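Local coordinates for protein chitinase (Thermococcus chitonophagus, PDB 5XSW) that probably cleaves chitin internally as an endochitinase and, in this C-terminal part of a longer protein, binds N-acetylglucosamine sugars in a pocket, at residues Y171-A176 and G216-K221; A210-W215 and P376-I381; G227-I232 and E236-V241. All blocks are in the same frame, centred on the assembly; numbering follows the deposited sequence. Where two conformers were deposited one is given.

Contact 1: Y171-A176 and G216-K221; sequences YPLNLA and GTAVTK. With NDG (2-acetamido-2-deoxy-alpha-D-glucopyranose), chain C.
Leu173 meets Ala218 through a single methyl: its CD2 lies 3.9 Å from Ala218 CB, an apolar touch between two buried side chains. Two torsions aim it. CG stands anti to the backbone N (chi1 163°), and CD2 then extends away from CA, making it the far end of the side chain. The other methyl, CD1, faces Thr377, while Ala211 packs against both Leu173 and Ala218.

Three residues on from Leu173, Ala176 CB faces Thr220 OG1 at 4.1 Å. This is packing beside a hydroxyl rather than a polar bond, and the hydroxyl is engaged elsewhere: with OG1 anti to its own N (chi1 178°), it is hydrogen-bonded to Ser178 O and to Asp222 N.

The loop 171-176 makes two turns in succession. Pro172 is the centre of an inverse gamma turn, and residues 173-176 then form a type I' beta turn, with Asn174 and Leu175 both at positive phi and Ala176 N bonded to Leu173 O at 2.8 Å. The turn sends these two side chains to the sugar. Asn174 brings its amide alongside the NDG ring, with OD1 3.5 Å from NDG C2, and the amide is held there by a hydrogen bond from Lys212 NZ to OD1 and a weak one from ND2 to Ala211 O. Leu175 sets its branch point against the acetamido methyl, CG to NDG C8 being 3.9 Å.

The loop, between strands 168-169 and 179-181, forms one side of the observed glycan pocket, with Asn174 and Leu175 at the sugar, and is backed by strand 218-219 at the margin of a small antiparallel sheet.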
loop_
_atom_site.group_PDB
_atom_site.type_symbol
_atom_site.label_atom_id
_atom_site.label_comp_id
_atom_site.label_asym_id
_atom_site.label_seq_id
_atom_site.Cartn_x
_atom_site.Cartn_y
_atom_site.Cartn_z
ATOM N N TYR A 171 0.350 -16.783 -28.905
ATOM C CA TYR A 171 0.501 -17.263 -27.537
ATOM C C TYR A 171 -0.887 -17.433 -26.948
ATOM O O TYR A 171 -1.782 -16.649 -27.250
ATOM C CB TYR A 171 1.331 -16.270 -26.717
ATOM C CG TYR A 171 1.777 -16.809 -25.377
ATOM C CD1 TYR A 171 2.928 -17.573 -25.264
ATOM C CD2 TYR A 171 1.045 -16.555 -24.221
ATOM C CE1 TYR A 171 3.311 -18.084 -24.043
ATOM C CE2 TYR A 171 1.440 -17.044 -23.027
ATOM C CZ TYR A 171 2.571 -17.788 -22.934
ATOM O OH TYR A 171 2.960 -18.281 -21.716
ATOM N N PRO A 172 -1.087 -18.458 -26.111
ATOM C CA PRO A 172 -2.449 -18.640 -25.561
ATOM C C PRO A 172 -2.765 -17.672 -24.396
ATOM O O PRO A 172 -2.619 -18.007 -23.203
ATOM C CB PRO A 172 -2.441 -20.103 -25.079
ATOM C CG PRO A 172 -0.951 -20.366 -24.717
ATOM C CD PRO A 172 -0.167 -19.567 -25.765
ATOM N N LEU A 173 -3.252 -16.484 -24.740
ATOM C CA LEU A 173 -3.345 -15.402 -23.772
ATOM C C LEU A 173 -4.554 -15.690 -22.917
ATOM O O LEU A 173 -5.685 -15.782 -23.441
ATOM C CB LEU A 173 -3.529 -14.039 -24.477
ATOM C CG LEU A 173 -4.035 -12.878 -23.620
ATOM C CD1 LEU A 173 -3.037 -12.553 -22.469
ATOM C CD2 LEU A 173 -4.174 -11.653 -24.572
ATOM N N ASN A 174 -4.347 -15.780 -21.601
ATOM C CA ASN A 174 -5.454 -16.017 -20.671
ATOM C C ASN A 174 -6.316 -17.207 -21.078
ATOM O O ASN A 174 -7.525 -17.167 -20.884
ATOM C CB ASN A 174 -6.319 -14.762 -20.538
ATOM C CG ASN A 174 -5.582 -13.672 -19.786
ATOM O OD1 ASN A 174 -4.649 -14.000 -19.046
ATOM N ND2 ASN A 174 -5.956 -12.384 -19.986
ATOM N N LEU A 175 -5.651 -18.196 -21.671
ATOM C CA LEU A 175 -6.219 -19.481 -22.144
ATOM C C LEU A 175 -7.066 -19.351 -23.416
ATOM O O LEU A 175 -7.740 -20.308 -23.824
ATOM C CB LEU A 175 -7.056 -20.144 -21.061
ATOM C CG LEU A 175 -6.353 -20.476 -19.733
ATOM C CD1 LEU A 175 -7.305 -21.298 -18.857
ATOM C CD2 LEU A 175 -5.073 -21.217 -19.970
ATOM N N ALA A 176 -7.066 -18.182 -24.042
ATOM C CA ALA A 176 -7.760 -18.071 -25.331
ATOM C C ALA A 176 -6.872 -18.673 -26.422
ATOM O O ALA A 176 -5.645 -18.711 -26.283
ATOM C CB ALA A 176 -8.084 -16.609 -25.631
ATOM N N GLY A 216 -7.120 -5.644 -21.246
ATOM C CA GLY A 216 -7.442 -4.222 -21.459
ATOM C C GLY A 216 -7.171 -3.801 -22.902
ATOM O O GLY A 216 -7.840 -2.932 -23.454
ATOM N N THR A 217 -6.248 -4.502 -23.548
ATOM C CA THR A 217 -5.607 -4.046 -24.793
ATOM C C THR A 217 -5.525 -5.172 -25.799
ATOM O O THR A 217 -4.667 -5.167 -26.650
ATOM C CB THR A 217 -4.171 -3.553 -24.485
ATOM O OG1 THR A 217 -3.537 -4.592 -23.696
ATOM C CG2 THR A 217 -4.227 -2.292 -23.633
ATOM N N ALA A 218 -6.417 -6.151 -25.694
ATOM C CA ALA A 218 -6.420 -7.223 -26.657
ATOM C C ALA A 218 -7.846 -7.699 -26.860
ATOM O O ALA A 218 -8.667 -7.644 -25.941
ATOM C CB ALA A 218 -5.535 -8.373 -26.207
ATOM N N VAL A 219 -8.138 -8.176 -28.073
ATOM C CA VAL A 219 -9.468 -8.738 -28.349
ATOM C C VAL A 219 -9.210 -10.138 -28.873
ATOM O O VAL A 219 -8.070 -10.465 -29.129
ATOM C CB VAL A 219 -10.274 -7.896 -29.382
ATOM C CG1 VAL A 219 -10.658 -6.527 -28.769
ATOM C CG2 VAL A 219 -9.440 -7.728 -30.698
ATOM N N THR A 220 -10.266 -10.940 -29.084
ATOM C CA THR A 220 -10.047 -12.311 -29.551
ATOM C C THR A 220 -11.258 -12.763 -30.387
ATOM O O THR A 220 -12.380 -12.287 -30.190
ATOM C CB THR A 220 -9.816 -13.314 -28.331
ATOM O OG1 THR A 220 -9.650 -14.641 -28.829
ATOM C CG2 THR A 220 -11.005 -13.291 -27.365
ATOM N N LYS A 221 -11.016 -13.669 -31.327
ATOM C CA LYS A 221 -12.123 -14.362 -32.014
ATOM C C LYS A 221 -12.539 -15.644 -31.330
ATOM O O LYS A 221 -13.428 -16.310 -31.795
ATOM C CB LYS A 221 -11.750 -14.697 -33.451
ATOM C CG LYS A 221 -11.284 -13.529 -34.250
ATOM C CD LYS A 221 -11.183 -13.909 -35.708
ATOM C CE LYS A 221 -11.228 -12.694 -36.632
ATOM N NZ LYS A 221 -10.394 -12.942 -37.855
HETATM C C1 NDG C . -7.769 -15.881 -17.250
HETATM C C2 NDG C . -6.373 -15.913 -16.638
HETATM C C3 NDG C . -6.231 -14.983 -15.479
HETATM C C4 NDG C . -6.727 -13.571 -15.735
HETATM C C5 NDG C . -8.151 -13.606 -16.303
HETATM C C6 NDG C . -8.577 -12.254 -16.855
HETATM C C7 NDG C . -5.081 -18.046 -16.822
HETATM C C8 NDG C . -4.750 -19.498 -16.323
HETATM O O5 NDG C . -8.236 -14.479 -17.452
HETATM O O3 NDG C . -4.820 -14.942 -15.148
HETATM O O4 NDG C . -6.938 -12.910 -14.487
HETATM O O6 NDG C . -9.961 -12.284 -17.231
HETATM O O7 NDG C . -4.444 -17.506 -17.707
HETATM N N2 NDG C . -6.119 -17.282 -16.204
HETATM O O1 NDG C . -8.671 -16.430 -16.387
#

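Contact 2: A210-W215 and P376-I381; sequences AAKENW and PTVINI. With NAG (2-acetamido-2-deoxy-beta-D-glucopyranose), chain B; NDG (2-acetamido-2-deoxy-alpha-D-glucopyranose), chain C.
Lys212 NZ is gripped by four oxygens and reaches the helix across from it through one of them, a water. The amino group donates to NDG O3 at 2.9 Å and to the water at 3.2 Å; Gly372 O and Asn174 complete the four, more than three N-H can serve singly, so at least one hydrogen is probably shared. The water in turn donates to Thr377 OG1 (2.9 Å), whose hydroxyl is also bonded to Gly373 O, one turn back.

The aliphatic part of the lysine makes the direct contact. Its chain bends at chi2 (60°) and then runs out extended, crossing both neighbours at about a right angle: CB lies 3.7 Å from Val378 CG2, and CD passes Thr377 CG2 at 3.9 Å. Ala211 CB and Ile381 CD1 add a looser apolar touch. The short helical segments 210-214 and 376-381 run roughly antiparallel, at 148° with axes 9.5 Å apart, and direct contact is limited to these few side-chain touches.

Glu213 takes no part in the helix contact and binds the sugar, a disaccharide in which NDG O4 is joined to NAG C1. Its OE2 accepts from NAG O4 at 2.6 Å, and its backbone O from NAG N2 at 2.7 Å (N-H...O angle 157°), so one residue reads both hydroxyl and acetamido groups. OE1 is bonded to His374 NE2; together with the OE2 bond this is likely to hold the carboxylate's rotation. Trp215, with positive phi, offers its indole edge, in plane, to NDG O6. Gln251 and Phe371 of the same chain, and Arg338 of the second subunit, also bond NAG.

Helix 203-214 thus supplies Lys212 and Glu213 to the glycan pocket, while helix 374-386 packs against the lysine's chain and meets its amino group through water.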
loop_
_atom_site.group_PDB
_atom_site.type_symbol
_atom_site.label_atom_id
_atom_site.label_comp_id
_atom_site.label_asym_id
_atom_site.label_seq_id
_atom_site.Cartn_x
_atom_site.Cartn_y
_atom_site.Cartn_z
ATOM N N ALA A 210 -1.392 -4.941 -19.669
ATOM C CA ALA A 210 -2.851 -4.776 -19.528
ATOM C C ALA A 210 -3.592 -5.977 -20.133
ATOM O O ALA A 210 -4.689 -6.347 -19.669
ATOM C CB ALA A 210 -3.330 -3.463 -20.197
ATOM N N ALA A 211 -3.045 -6.553 -21.214
ATOM C CA ALA A 211 -3.730 -7.655 -21.874
ATOM C C ALA A 211 -3.800 -8.889 -20.910
ATOM O O ALA A 211 -4.854 -9.549 -20.742
ATOM C CB ALA A 211 -3.003 -8.012 -23.188
ATOM N N LYS A 212 -2.665 -9.179 -20.276
ATOM C CA LYS A 212 -2.581 -10.288 -19.305
ATOM C C LYS A 212 -3.478 -10.001 -18.100
ATOM O O LYS A 212 -4.258 -10.886 -17.668
ATOM C CB LYS A 212 -1.113 -10.508 -18.863
ATOM C CG LYS A 212 -0.975 -11.513 -17.696
ATOM C CD LYS A 212 -1.550 -12.892 -18.106
ATOM C CE LYS A 212 -2.088 -13.630 -16.888
ATOM N NZ LYS A 212 -2.770 -14.903 -17.183
ATOM N N GLU A 213 -3.387 -8.796 -17.556
ATOM C CA GLU A 213 -4.089 -8.473 -16.289
ATOM C C GLU A 213 -5.595 -8.457 -16.423
ATOM O O GLU A 213 -6.302 -8.890 -15.495
ATOM C CB GLU A 213 -3.655 -7.110 -15.753
ATOM C CG GLU A 213 -2.194 -7.155 -15.200
ATOM C CD GLU A 213 -2.052 -7.954 -13.917
ATOM O OE1 GLU A 213 -0.880 -8.050 -13.462
ATOM O OE2 GLU A 213 -3.095 -8.401 -13.328
ATOM N N ASN A 214 -6.107 -7.903 -17.534
ATOM C CA ASN A 214 -7.576 -7.785 -17.665
ATOM C C ASN A 214 -8.028 -7.553 -19.089
ATOM O O ASN A 214 -9.000 -6.834 -19.318
ATOM C CB ASN A 214 -8.048 -6.627 -16.740
ATOM C CG ASN A 214 -9.578 -6.546 -16.534
ATOM O OD1 ASN A 214 -10.325 -7.498 -16.775
ATOM N ND2 ASN A 214 -10.041 -5.356 -16.081
ATOM N N TRP A 215 -7.310 -8.134 -20.038
ATOM C CA TRP A 215 -7.710 -8.036 -21.447
ATOM C C TRP A 215 -7.890 -6.559 -21.831
ATOM O O TRP A 215 -8.742 -6.244 -22.638
ATOM C CB TRP A 215 -9.044 -8.806 -21.686
ATOM C CG TRP A 215 -8.910 -10.286 -21.836
ATOM C CD1 TRP A 215 -9.087 -11.251 -20.825
ATOM C CD2 TRP A 215 -8.511 -11.018 -23.016
ATOM N NE1 TRP A 215 -8.921 -12.503 -21.365
ATOM C CE2 TRP A 215 -8.545 -12.398 -22.686
ATOM C CE3 TRP A 215 -8.170 -10.644 -24.329
ATOM C CZ2 TRP A 215 -8.258 -13.411 -23.623
ATOM C CZ3 TRP A 215 -7.891 -11.664 -25.271
ATOM C CH2 TRP A 215 -7.893 -13.032 -24.894
ATOM N N PRO A 376 5.860 -15.343 -18.575
ATOM C CA PRO A 376 6.027 -15.719 -19.988
ATOM C C PRO A 376 4.976 -15.061 -20.921
ATOM O O PRO A 376 5.280 -14.774 -22.064
ATOM C CB PRO A 376 5.832 -17.259 -19.989
ATOM C CG PRO A 376 5.047 -17.565 -18.693
ATOM C CD PRO A 376 5.622 -16.530 -17.707
ATOM N N THR A 377 3.756 -14.870 -20.464
ATOM C CA THR A 377 2.757 -14.199 -21.315
ATOM C C THR A 377 3.184 -12.769 -21.656
ATOM O O THR A 377 3.161 -12.369 -22.820
ATOM C CB THR A 377 1.364 -14.154 -20.623
ATOM O OG1 THR A 377 0.929 -15.496 -20.330
ATOM C CG2 THR A 377 0.279 -13.463 -21.516
ATOM N N VAL A 378 3.544 -11.993 -20.635
ATOM C CA VAL A 378 3.796 -10.570 -20.831
ATOM C C VAL A 378 5.069 -10.419 -21.690
ATOM O O VAL A 378 5.163 -9.587 -22.601
ATOM C CB VAL A 378 3.946 -9.852 -19.463
ATOM C CG1 VAL A 378 4.507 -8.444 -19.647
ATOM C CG2 VAL A 378 2.504 -9.754 -18.756
ATOM N N ILE A 379 6.046 -11.271 -21.413
ATOM C CA ILE A 379 7.305 -11.185 -22.163
ATOM C C ILE A 379 7.113 -11.591 -23.615
ATOM O O ILE A 379 7.582 -10.887 -24.527
ATOM C CB ILE A 379 8.385 -12.054 -21.449
ATOM C CG1 ILE A 379 9.195 -11.156 -20.511
ATOM C CG2 ILE A 379 9.155 -12.835 -22.400
ATOM C CD1 ILE A 379 8.471 -10.766 -19.311
ATOM N N ASN A 380 6.382 -12.680 -23.843
ATOM C CA ASN A 380 6.075 -13.114 -25.215
ATOM C C ASN A 380 5.298 -12.055 -26.002
ATOM O O ASN A 380 5.596 -11.778 -27.170
ATOM C CB ASN A 380 5.289 -14.428 -25.189
ATOM C CG ASN A 380 6.193 -15.611 -24.757
ATOM O OD1 ASN A 380 7.411 -15.645 -25.043
ATOM N ND2 ASN A 380 5.620 -16.542 -24.019
ATOM N N ILE A 381 4.302 -11.446 -25.376
ATOM C CA ILE A 381 3.513 -10.439 -26.116
ATOM C C ILE A 381 4.347 -9.179 -26.392
ATOM O O ILE A 381 4.274 -8.605 -27.499
ATOM C CB ILE A 381 2.183 -10.084 -25.348
ATOM C CG1 ILE A 381 1.266 -11.306 -25.360
ATOM C CG2 ILE A 381 1.454 -8.880 -25.989
ATOM C CD1 ILE A 381 -0.084 -11.106 -24.569
HETATM C C1 NAG B . -5.964 -11.977 -14.058
HETATM C C2 NAG B . -6.541 -11.130 -12.988
HETATM C C3 NAG B . -5.469 -10.293 -12.308
HETATM C C4 NAG B . -4.304 -11.113 -11.840
HETATM C C5 NAG B . -3.778 -11.881 -12.984
HETATM C C6 NAG B . -2.661 -12.761 -12.492
HETATM C C7 NAG B . -8.887 -10.180 -13.071
HETATM C C8 NAG B . -9.893 -9.202 -13.733
HETATM N N2 NAG B . -7.576 -10.256 -13.579
HETATM O O3 NAG B . -5.988 -9.550 -11.184
HETATM O O4 NAG B . -3.206 -10.264 -11.447
HETATM O O5 NAG B . -4.815 -12.751 -13.560
HETATM O O6 NAG B . -2.338 -13.523 -13.648
HETATM O O7 NAG B . -9.166 -10.887 -12.096
HETATM C C1 NDG C . -7.769 -15.881 -17.250
HETATM C C2 NDG C . -6.373 -15.913 -16.638
HETATM C C3 NDG C . -6.231 -14.983 -15.479
HETATM C C4 NDG C . -6.727 -13.571 -15.735
HETATM C C5 NDG C . -8.151 -13.606 -16.303
HETATM C C6 NDG C . -8.577 -12.254 -16.855
HETATM C C7 NDG C . -5.081 -18.046 -16.822
HETATM C C8 NDG C . -4.750 -19.498 -16.323
HETATM O O5 NDG C . -8.236 -14.479 -17.452
HETATM O O3 NDG C . -4.820 -14.942 -15.148
HETATM O O4 NDG C . -6.938 -12.910 -14.487
HETATM O O6 NDG C . -9.961 -12.284 -17.231
HETATM O O7 NDG C . -4.444 -17.506 -17.707
HETATM N N2 NDG C . -6.119 -17.282 -16.204
HETATM O O1 NDG C . -8.671 -16.430 -16.387
HETATM O O HOH W 1 -1.925 -15.991 -20.058
#

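Contact 3: G227-I232 and E236-V241. With PO4 (phosphate ion), chain F.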
loop_
_atom_site.group_PDB
_atom_site.type_symbol
_atom_site.label_atom_id
_atom_site.label_comp_id
_atom_site.label_asym_id
_atom_site.label_seq_id
_atom_site.Cartn_x
_atom_site.Cartn_y
_atom_site.Cartn_z
ATOM N N GLY A 227 -17.443 -11.252 -24.331
ATOM C CA GLY A 227 -16.948 -9.929 -24.036
ATOM C C GLY A 227 -17.741 -8.938 -24.859
ATOM O O GLY A 227 -18.750 -9.300 -25.497
ATOM N N TYR A 228 -17.313 -7.678 -24.796
ATOM C CA TYR A 228 -17.923 -6.644 -25.572
ATOM C C TYR A 228 -17.583 -6.972 -27.023
ATOM O O TYR A 228 -16.526 -7.509 -27.300
ATOM C CB TYR A 228 -17.399 -5.248 -25.123
ATOM C CG TYR A 228 -17.744 -5.028 -23.663
ATOM C CD1 TYR A 228 -19.034 -4.619 -23.291
ATOM C CD2 TYR A 228 -16.825 -5.300 -22.655
ATOM C CE1 TYR A 228 -19.389 -4.448 -21.950
ATOM C CE2 TYR A 228 -17.148 -5.123 -21.277
ATOM C CZ TYR A 228 -18.444 -4.698 -20.947
ATOM O OH TYR A 228 -18.802 -4.538 -19.653
ATOM N N LYS A 229 -18.485 -6.654 -27.940
ATOM C CA LYS A 229 -18.243 -6.849 -29.370
ATOM C C LYS A 229 -17.515 -5.643 -29.927
ATOM O O LYS A 229 -17.907 -4.502 -29.703
ATOM C CB LYS A 229 -19.555 -6.998 -30.152
ATOM C CG LYS A 229 -20.520 -7.922 -29.515
ATOM C CD LYS A 229 -19.923 -9.258 -29.361
ATOM C CE LYS A 229 -21.084 -10.245 -29.230
ATOM N NZ LYS A 229 -21.981 -9.865 -28.114
ATOM N N VAL A 230 -16.428 -5.890 -30.628
ATOM C CA VAL A 230 -15.696 -4.815 -31.255
ATOM C C VAL A 230 -15.548 -5.253 -32.723
ATOM O O VAL A 230 -15.099 -6.384 -33.012
ATOM C CB VAL A 230 -14.329 -4.611 -30.589
ATOM C CG1 VAL A 230 -13.518 -3.535 -31.350
ATOM C CG2 VAL A 230 -14.516 -4.186 -29.122
ATOM N N ILE A 231 -15.960 -4.402 -33.656
ATOM C CA ILE A 231 -15.813 -4.761 -35.066
ATOM C C ILE A 231 -14.556 -4.065 -35.583
ATOM O O ILE A 231 -14.462 -2.838 -35.515
ATOM C CB ILE A 231 -17.029 -4.278 -35.948
ATOM C CG1 ILE A 231 -18.384 -4.732 -35.383
ATOM C CG2 ILE A 231 -16.867 -4.667 -37.427
ATOM C CD1 ILE A 231 -18.477 -6.149 -35.114
ATOM N N ILE A 232 -13.615 -4.801 -36.160
ATOM C CA ILE A 232 -12.392 -4.133 -36.628
ATOM C C ILE A 232 -12.223 -4.510 -38.085
ATOM O O ILE A 232 -12.219 -5.698 -38.417
ATOM C CB ILE A 232 -11.136 -4.538 -35.822
ATOM C CG1 ILE A 232 -11.311 -4.125 -34.355
ATOM C CG2 ILE A 232 -9.895 -3.821 -36.423
ATOM C CD1 ILE A 232 -10.278 -4.753 -33.449
ATOM N N GLU A 236 -15.803 -9.356 -36.567
ATOM C CA GLU A 236 -16.262 -9.319 -35.195
ATOM C C GLU A 236 -15.208 -9.887 -34.213
ATOM O O GLU A 236 -14.716 -10.989 -34.401
ATOM C CB GLU A 236 -17.537 -10.115 -35.041
ATOM C CG GLU A 236 -18.191 -9.871 -33.669
ATOM C CD GLU A 236 -19.376 -10.781 -33.441
ATOM O OE1 GLU A 236 -19.666 -11.571 -34.365
ATOM O OE2 GLU A 236 -20.034 -10.699 -32.374
ATOM N N TYR A 237 -14.853 -9.120 -33.203
ATOM C CA TYR A 237 -13.975 -9.625 -32.107
ATOM C C TYR A 237 -14.706 -9.509 -30.748
ATOM O O TYR A 237 -15.624 -8.699 -30.614
ATOM C CB TYR A 237 -12.670 -8.832 -32.046
ATOM C CG TYR A 237 -11.702 -9.042 -33.211
ATOM C CD1 TYR A 237 -11.838 -8.313 -34.391
ATOM C CD2 TYR A 237 -10.708 -9.992 -33.146
ATOM C CE1 TYR A 237 -10.978 -8.499 -35.451
ATOM C CE2 TYR A 237 -9.821 -10.185 -34.187
ATOM C CZ TYR A 237 -9.971 -9.438 -35.337
ATOM O OH TYR A 237 -9.120 -9.617 -36.374
ATOM N N TYR A 238 -14.270 -10.298 -29.746
ATOM C CA TYR A 238 -14.729 -10.127 -28.381
ATOM C C TYR A 238 -13.639 -9.448 -27.571
ATOM O O TYR A 238 -12.461 -9.772 -27.731
ATOM C CB TYR A 238 -15.107 -11.516 -27.758
ATOM C CG TYR A 238 -16.047 -12.235 -28.695
ATOM C CD1 TYR A 238 -17.361 -11.776 -28.877
ATOM C CD2 TYR A 238 -15.600 -13.306 -29.491
ATOM C CE1 TYR A 238 -18.244 -12.426 -29.829
ATOM C CE2 TYR A 238 -16.457 -13.941 -30.443
ATOM C CZ TYR A 238 -17.776 -13.499 -30.595
ATOM O OH TYR A 238 -18.594 -14.139 -31.504
ATOM N N TRP A 239 -14.057 -8.537 -26.724
ATOM C CA TRP A 239 -13.146 -7.794 -25.821
ATOM C C TRP A 239 -13.439 -8.257 -24.392
ATOM O O TRP A 239 -14.325 -7.720 -23.778
ATOM C CB TRP A 239 -13.424 -6.282 -25.933
ATOM C CG TRP A 239 -12.407 -5.392 -25.230
ATOM C CD1 TRP A 239 -11.134 -5.735 -24.877
ATOM C CD2 TRP A 239 -12.587 -4.030 -24.843
ATOM N NE1 TRP A 239 -10.515 -4.667 -24.280
ATOM C CE2 TRP A 239 -11.375 -3.600 -24.262
ATOM C CE3 TRP A 239 -13.648 -3.130 -24.942
ATOM C CZ2 TRP A 239 -11.199 -2.307 -23.739
ATOM C CZ3 TRP A 239 -13.483 -1.817 -24.438
ATOM C CH2 TRP A 239 -12.253 -1.424 -23.830
ATOM N N PRO A 240 -12.708 -9.265 -23.889
ATOM C CA PRO A 240 -13.072 -9.907 -22.603
ATOM C C PRO A 240 -12.616 -9.130 -21.379
ATOM O O PRO A 240 -12.312 -9.719 -20.342
ATOM C CB PRO A 240 -12.351 -11.290 -22.675
ATOM C CG PRO A 240 -11.890 -11.447 -24.189
ATOM C CD PRO A 240 -11.600 -9.969 -24.581
ATOM N N VAL A 241 -12.528 -7.814 -21.499
ATOM C CA VAL A 241 -12.162 -6.975 -20.372
ATOM C C VAL A 241 -13.273 -6.923 -19.287
ATOM O O VAL A 241 -14.477 -6.882 -19.601
ATOM C CB VAL A 241 -11.851 -5.550 -20.890
ATOM C CG1 VAL A 241 -13.101 -4.917 -21.533
ATOM C CG2 VAL A 241 -11.390 -4.610 -19.742
HETATM P P PO4 F . -17.600 -5.710 -16.223
HETATM O O1 PO4 F . -18.928 -4.993 -15.953
HETATM O O2 PO4 F . -17.243 -5.549 -17.763
HETATM O O3 PO4 F . -17.777 -7.181 -16.011
HETATM O O4 PO4 F . -16.507 -5.207 -15.225
#
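Tyr228 and Trp239 pair through two backbone bonds, as do Val230 and Tyr237. The straightest is Val230 N to Tyr237 O, 2.9 Å with an N-H...O angle of 170°. Tyr228 N to Trp239 O is the longest of the four, 3.2 Å, at the end where Gly227 lies against Trp239 O and Pro240. Lys229-Tyr238 lies between these pairs, and Ile231-Glu236 beyond Val230-Tyr237, both non-hydrogen-bonded pairs, completing the register of an antiparallel beta hairpin, strands 228-232 and 235-239.

Apolar contacts gather on the face of Val230 and Trp239, whose CG2 and CB are 4.0 Å apart. Val241 takes the crowded position for CG1 (chi1 63°), which puts that methyl over the centre of the Trp239 ring and 3.9 Å from Tyr228 CD2. Ile232 crosses the Tyr237 ring, whose OH is bonded to Arg180.

On the other face Lys229 lies alongside both Glu236 and Tyr238. Its CD meets the Tyr238 ring at the edge, 3.6 Å from CE1, whereas NZ stays 4.8 Å from Glu236 OE2, too far for a salt bridge.

Tyr228 OH also donates, at 2.7 Å, to O2 of a phosphate ion, probably from the crystallisation liquor and bonded as well by the backbone N of Ile243 and Asp244. Replacing Tyr228 by alanine would probably leave that phosphate oxygen without its hydroxyl donor and open a gap beside Val241 CG1.

In the fold
Contacts 1 and 2 are buried and share the glycan pocket, whereas contact 3 is partly exposed, its strands lying nearer the periphery. Asn174 and Lys212 join the first two, and Gly216, which follows Trp215 just beyond helix 203-214, leads the chain from contact 2 into contact 1. Contact 3 attaches to contact 1 by Thr220 O and Tyr238 N at 2.8 Å, and to contact 2 where Trp215 packs on Pro240. Their chemistry differs accordingly: sparse methyl packing in contact 1, a lysine shared by sugar and a water bridge in contact 2, and regular backbone hydrogen bonding in contact 3, which buries most surface, 591 Å² against 100 and 168 Å².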